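Local coordinates for protein oxalate biosynthetic component 1 (Burkholderia thailandensis, PDB 5IKY) that acts as a bifunctional enzyme of quorum sensing-dependent oxalogenesis, an oxalate-producing serine hydrolase of the alpha/beta-hydrolase type with an additional lyase activity, at residues 45-50 with 244-249; 1035-1040 with 1054-1059. All coordinates share one frame; numbering follows the deposited sequence.

Contact 1. Residues 45-50 with 244-249; sequences KALEAN and TPIGIG
Asn-50, just past the C-terminal end of helix 37-49, plugs that helix end onto the second strand of a small antiparallel beta-hairpin, 235-237 with 246-248. The tight part of the contact is the carboxamide of this one residue. Asn-50 OD1 takes a nearly straight hydrogen bond (169°) from Gly-249 N at 3.0 Å, the NH immediately beyond the strand. Asn-50 ND2 turns back to its own helix and donates to Ala-46 O at 2.6 Å, with that oxygen close to the amide plane. One oxygen and one nitrogen thus pull in different directions, which fixes the amide flip and its rotation. With chi1 at -72°, CG stands beside the backbone N and anti to the carbonyl carbon, and from there the amide crosses the Ile-248 side chain at about a right angle. Asn-50 ND2 comes to 3.6 Å from Ile-248 CG2, so the amide has an aliphatic neighbour as well as its two polar partners.

Away from Asn-50 the packing is looser and purely apolar. Leu-47 reaches across with CD2 to Ile-246 CG2 at 4.1 Å, while Ala-46 CB only just meets Ile-248 CD1. The partner strand helps here, since Leu-237 lies against both Ala-46 and Leu-47. Lys-45 and Glu-48, on the same helix, are exposed to solvent and take no part in the contact, and Gly-247 is exposed on the strand. Further bonds tie the joint to its surroundings, Gly-247 N to Glu-23 and Asn-50 O to Gln-193. The contact joins a helix of the N-terminal family region to a hairpin of the beta-keto acid cleavage region. At the polar end, Gly-249 O also lies 3.3 Å from Asn-50 OD1, two acceptors side by side without a bond.

Contact 2. Residues 1035-1040 with 1054-1059; sequences DHATPV and TGVFLL
Thr-1038 and Thr-1054 form an antiparallel hydrogen-bonded pair where strands 1038-1043 and 1049-1054 meet, a beta-hairpin at one edge of the large mixed sheet of the alpha/beta-hydrolase region. Thr-1038 N donates to Thr-1054 O at 2.9 Å. The return bond is doubled, because Thr-1038 O is gripped by both Thr-1054 N at 2.8 Å and Thr-1054 OG1 at 2.9 Å. A chi1 of 63° sets OG1 between the backbone N and the carbonyl carbon; it meets that oxygen in the carbonyl plane, on a lone pair, while the backbone N sits above the plane. Thr-1054 CG2 rests on Val-1040 CG2.

Past the pair the strands give way to loop, and side chains take over. His-1036 NE2 donates to Gly-1055 O at 2.8 Å, a bent bond (134°) approaching from above the carbonyl plane. The imidazole also meets the Phe-1057 ring rim to rim, with the planes 38° apart. Ala-1037 CB packs on Val-1056 CG2 at 3.6 Å.

The next shell positions these groups. Tyr-1032 stacks on the Phe-1057 ring and bonds Phe-1057 O through its hydroxyl, Val-1019 of helix 1015-1025 touches His-1036, and His-1016 of that helix touches Thr-1054. On the same face of the hairpin, Thr-1038 OG1 is hydrogen-bonded to His-1016 NE2.

Overall arrangement
Contacts 1 and 2 belong to different parts of this single chain: their centres are 51 Å apart and their nearest atoms about 36 Å, so they do not touch. Contact 1 is peripheral, its centre about 38 Å from the centre of the chain, and brings together segments 194 residues apart. Contact 2, whose centre is about 17 Å from that of the chain, closes a short hairpin. The magnesium ion is bound by His-227 and Glu-477; His-227 follows barrel strand 223-226 directly, and the hairpin strand of contact 1 comes only some twenty residues later. Contact 2 instead lies at the edge of the hydrolase sheet, where outermost strand 1038-1043 pairs with 1049-1054, itself beside strand 988-992.

Contact 1. Residues 45-50 with 244-249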
loop_
_atom_site.group_PDB
_atom_site.type_symbol
_atom_site.label_atom_id
_atom_site.label_comp_id
_atom_site.label_asym_id
_atom_site.label_seq_id
_atom_site.Cartn_x
_atom_site.Cartn_y
_atom_site.Cartn_z
ATOM N N LYS A 45 -17.475 27.490 32.785
ATOM C CA LYS A 45 -16.467 26.641 33.413
ATOM C C LYS A 45 -16.214 25.386 32.583
ATOM O O LYS A 45 -15.124 24.814 32.629
ATOM C CB LYS A 45 -16.875 26.265 34.843
ATOM C CG LYS A 45 -17.950 25.195 34.946
ATOM C CD LYS A 45 -18.052 24.661 36.367
ATOM C CE LYS A 45 -16.729 24.069 36.829
ATOM N NZ LYS A 45 -16.806 23.513 38.210
ATOM N N ALA A 46 -17.217 24.963 31.818
ATOM C CA ALA A 46 -17.058 23.817 30.929
ATOM C C ALA A 46 -16.216 24.208 29.722
ATOM O O ALA A 46 -15.385 23.432 29.255
ATOM C CB ALA A 46 -18.411 23.284 30.488
ATOM N N LEU A 47 -16.436 25.422 29.223
ATOM C CA LEU A 47 -15.654 25.947 28.111
ATOM C C LEU A 47 -14.187 26.108 28.500
ATOM O O LEU A 47 -13.290 25.669 27.777
ATOM C CB LEU A 47 -16.221 27.287 27.634
ATOM C CG LEU A 47 -17.518 27.246 26.822
ATOM C CD1 LEU A 47 -18.069 28.647 26.622
ATOM C CD2 LEU A 47 -17.292 26.569 25.482
ATOM N N GLU A 48 -13.950 26.732 29.650
ATOM C CA GLU A 48 -12.591 27.006 30.105
ATOM C C GLU A 48 -11.830 25.721 30.422
ATOM O O GLU A 48 -10.603 25.680 30.329
ATOM C CB GLU A 48 -12.615 27.925 31.329
ATOM C CG GLU A 48 -13.200 29.299 31.046
ATOM C CD GLU A 48 -12.914 30.301 32.147
ATOM O OE1 GLU A 48 -13.219 30.004 33.320
ATOM O OE2 GLU A 48 -12.392 31.392 31.835
ATOM N N ALA A 49 -12.562 24.671 30.781
ATOM C CA ALA A 49 -11.952 23.370 31.038
ATOM C C ALA A 49 -11.556 22.692 29.731
ATOM O O ALA A 49 -10.762 21.753 29.725
ATOM C CB ALA A 49 -12.900 22.483 31.828
ATOM N N ASN A 50 -12.115 23.171 28.624
ATOM C CA ASN A 50 -11.822 22.602 27.314
ATOM C C ASN A 50 -11.007 23.546 26.431
ATOM O O ASN A 50 -11.113 23.510 25.204
ATOM C CB ASN A 50 -13.120 22.211 26.605
ATOM C CG ASN A 50 -13.773 20.981 27.218
ATOM O OD1 ASN A 50 -13.586 19.860 26.741
ATOM N ND2 ASN A 50 -14.545 21.186 28.280
ATOM N N THR A 244 -24.361 25.705 15.838
ATOM C CA THR A 244 -23.482 24.557 16.011
ATOM C C THR A 244 -22.981 24.486 17.447
ATOM O O THR A 244 -22.378 25.436 17.947
ATOM C CB THR A 244 -22.278 24.609 15.051
ATOM O OG1 THR A 244 -22.745 24.609 13.698
ATOM C CG2 THR A 244 -21.376 23.406 15.263
ATOM N N PRO A 245 -23.233 23.353 18.120
ATOM C CA PRO A 245 -22.833 23.190 19.519
ATOM C C PRO A 245 -21.330 23.003 19.680
ATOM O O PRO A 245 -20.654 22.613 18.728
ATOM C CB PRO A 245 -23.586 21.931 19.950
ATOM C CG PRO A 245 -23.722 21.139 18.693
ATOM C CD PRO A 245 -23.914 22.154 17.596
ATOM N N ILE A 246 -20.815 23.280 20.874
ATOM C CA ILE A 246 -19.395 23.090 21.157
ATOM C C ILE A 246 -19.132 21.710 21.749
ATOM O O ILE A 246 -19.716 21.341 22.768
ATOM C CB ILE A 246 -18.862 24.152 22.132
ATOM C CG1 ILE A 246 -19.258 25.553 21.667
ATOM C CG2 ILE A 246 -17.349 24.030 22.273
ATOM C CD1 ILE A 246 -18.618 25.964 20.365
ATOM N N GLY A 247 -18.253 20.949 21.108
ATOM C CA GLY A 247 -17.903 19.628 21.595
ATOM C C GLY A 247 -16.961 19.699 22.779
ATOM O O GLY A 247 -15.906 20.332 22.706
ATOM N N ILE A 248 -17.347 19.057 23.877
ATOM C CA ILE A 248 -16.510 19.005 25.070
ATOM C C ILE A 248 -16.263 17.560 25.500
ATOM O O ILE A 248 -17.024 16.656 25.155
ATOM C CB ILE A 248 -17.139 19.787 26.245
ATOM C CG1 ILE A 248 -18.499 19.196 26.624
ATOM C CG2 ILE A 248 -17.277 21.262 25.901
ATOM C CD1 ILE A 248 -19.124 19.856 27.830
ATOM N N GLY A 249 -15.192 17.354 26.258
ATOM C CA GLY A 249 -14.806 16.024 26.687
ATOM C C GLY A 249 -13.308 15.951 26.885
ATOM O O GLY A 249 -12.561 16.750 26.319
#

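Contact 2. Residues 1035-1040 with 1054-1059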
loop_
_atom_site.group_PDB
_atom_site.type_symbol
_atom_site.label_atom_id
_atom_site.label_comp_id
_atom_site.label_asym_id
_atom_site.label_seq_id
_atom_site.Cartn_x
_atom_site.Cartn_y
_atom_site.Cartn_z
ATOM N N ASP A 1035 0.564 7.390 -18.598
ATOM C CA ASP A 1035 1.552 8.276 -19.212
ATOM C C ASP A 1035 2.742 8.491 -18.286
ATOM O O ASP A 1035 3.871 8.683 -18.743
ATOM C CB ASP A 1035 0.934 9.628 -19.566
ATOM C CG ASP A 1035 -0.499 9.516 -20.041
ATOM O OD1 ASP A 1035 -0.775 8.664 -20.906
ATOM O OD2 ASP A 1035 -1.349 10.301 -19.571
ATOM N N HIS A 1036 2.476 8.438 -16.985
ATOM C CA HIS A 1036 3.488 8.677 -15.960
ATOM C C HIS A 1036 4.604 7.635 -15.971
ATOM O O HIS A 1036 5.641 7.825 -15.334
ATOM C CB HIS A 1036 2.831 8.700 -14.579
ATOM C CG HIS A 1036 2.125 7.427 -14.233
ATOM N ND1 HIS A 1036 0.836 7.157 -14.637
ATOM C CD2 HIS A 1036 2.535 6.341 -13.535
ATOM C CE1 HIS A 1036 0.478 5.964 -14.198
ATOM N NE2 HIS A 1036 1.492 5.447 -13.526
ATOM N N ALA A 1037 4.372 6.537 -16.685
ATOM C CA ALA A 1037 5.327 5.438 -16.767
ATOM C C ALA A 1037 6.701 5.905 -17.243
ATOM O O ALA A 1037 6.810 6.703 -18.174
ATOM C CB ALA A 1037 4.793 4.351 -17.683
ATOM N N THR A 1038 7.744 5.402 -16.591
ATOM C CA THR A 1038 9.113 5.778 -16.923
ATOM C C THR A 1038 9.890 4.589 -17.474
ATOM O O THR A 1038 10.046 3.575 -16.794
ATOM C CB THR A 1038 9.859 6.338 -15.697
ATOM O OG1 THR A 1038 9.084 7.381 -15.094
ATOM C CG2 THR A 1038 11.219 6.884 -16.105
ATOM N N PRO A 1039 10.378 4.709 -18.716
ATOM C CA PRO A 1039 11.178 3.645 -19.330
ATOM C C PRO A 1039 12.593 3.569 -18.762
ATOM O O PRO A 1039 13.302 4.574 -18.731
ATOM C CB PRO A 1039 11.204 4.035 -20.811
ATOM C CG PRO A 1039 11.016 5.510 -20.812
ATOM C CD PRO A 1039 10.110 5.814 -19.652
ATOM N N VAL A 1040 12.987 2.383 -18.311
ATOM C CA VAL A 1040 14.357 2.138 -17.874
ATOM C C VAL A 1040 15.065 1.290 -18.927
ATOM O O VAL A 1040 14.501 0.320 -19.437
ATOM C CB VAL A 1040 14.404 1.436 -16.502
ATOM C CG1 VAL A 1040 15.843 1.213 -16.063
ATOM C CG2 VAL A 1040 13.652 2.256 -15.465
ATOM N N THR A 1054 8.419 1.486 -15.874
ATOM C CA THR A 1054 8.160 1.446 -14.440
ATOM C C THR A 1054 7.003 2.365 -14.063
ATOM O O THR A 1054 6.755 3.371 -14.727
ATOM C CB THR A 1054 9.407 1.843 -13.624
ATOM O OG1 THR A 1054 9.766 3.200 -13.918
ATOM C CG2 THR A 1054 10.576 0.928 -13.954
ATOM N N GLY A 1055 6.297 2.007 -12.994
ATOM C CA GLY A 1055 5.188 2.805 -12.504
ATOM C C GLY A 1055 3.880 2.486 -13.198
ATOM O O GLY A 1055 2.852 3.105 -12.922
ATOM N N VAL A 1056 3.919 1.518 -14.106
ATOM C CA VAL A 1056 2.725 1.102 -14.825
ATOM C C VAL A 1056 1.763 0.379 -13.888
ATOM O O VAL A 1056 2.170 -0.481 -13.108
ATOM C CB VAL A 1056 3.067 0.178 -16.014
ATOM C CG1 VAL A 1056 1.804 -0.225 -16.763
ATOM C CG2 VAL A 1056 4.052 0.858 -16.953
ATOM N N PHE A 1057 0.489 0.750 -13.955
ATOM C CA PHE A 1057 -0.556 0.009 -13.261
ATOM C C PHE A 1057 -1.863 0.132 -14.033
ATOM O O PHE A 1057 -2.020 1.028 -14.861
ATOM C CB PHE A 1057 -0.720 0.497 -11.816
ATOM C CG PHE A 1057 -1.212 1.913 -11.698
ATOM C CD1 PHE A 1057 -0.321 2.972 -11.682
ATOM C CD2 PHE A 1057 -2.568 2.182 -11.580
ATOM C CE1 PHE A 1057 -0.772 4.274 -11.566
ATOM C CE2 PHE A 1057 -3.024 3.480 -11.465
ATOM C CZ PHE A 1057 -2.125 4.528 -11.460
ATOM N N LEU A 1058 -2.795 -0.777 -13.770
ATOM C CA LEU A 1058 -4.052 -0.807 -14.504
ATOM C C LEU A 1058 -5.246 -0.711 -13.565
ATOM O O LEU A 1058 -5.352 -1.470 -12.602
ATOM C CB LEU A 1058 -4.151 -2.084 -15.342
ATOM C CG LEU A 1058 -2.966 -2.393 -16.258
ATOM C CD1 LEU A 1058 -3.199 -3.695 -17.012
ATOM C CD2 LEU A 1058 -2.717 -1.244 -17.224
ATOM N N LEU A 1059 -6.144 0.223 -13.854
ATOM C CA LEU A 1059 -7.358 0.381 -13.065
ATOM C C LEU A 1059 -8.437 -0.582 -13.541
ATOM O O LEU A 1059 -8.515 -0.902 -14.727
ATOM C CB LEU A 1059 -7.868 1.821 -13.142
ATOM C CG LEU A 1059 -7.031 2.883 -12.423
ATOM C CD1 LEU A 1059 -7.721 4.239 -12.481
ATOM C CD2 LEU A 1059 -6.759 2.472 -10.981
#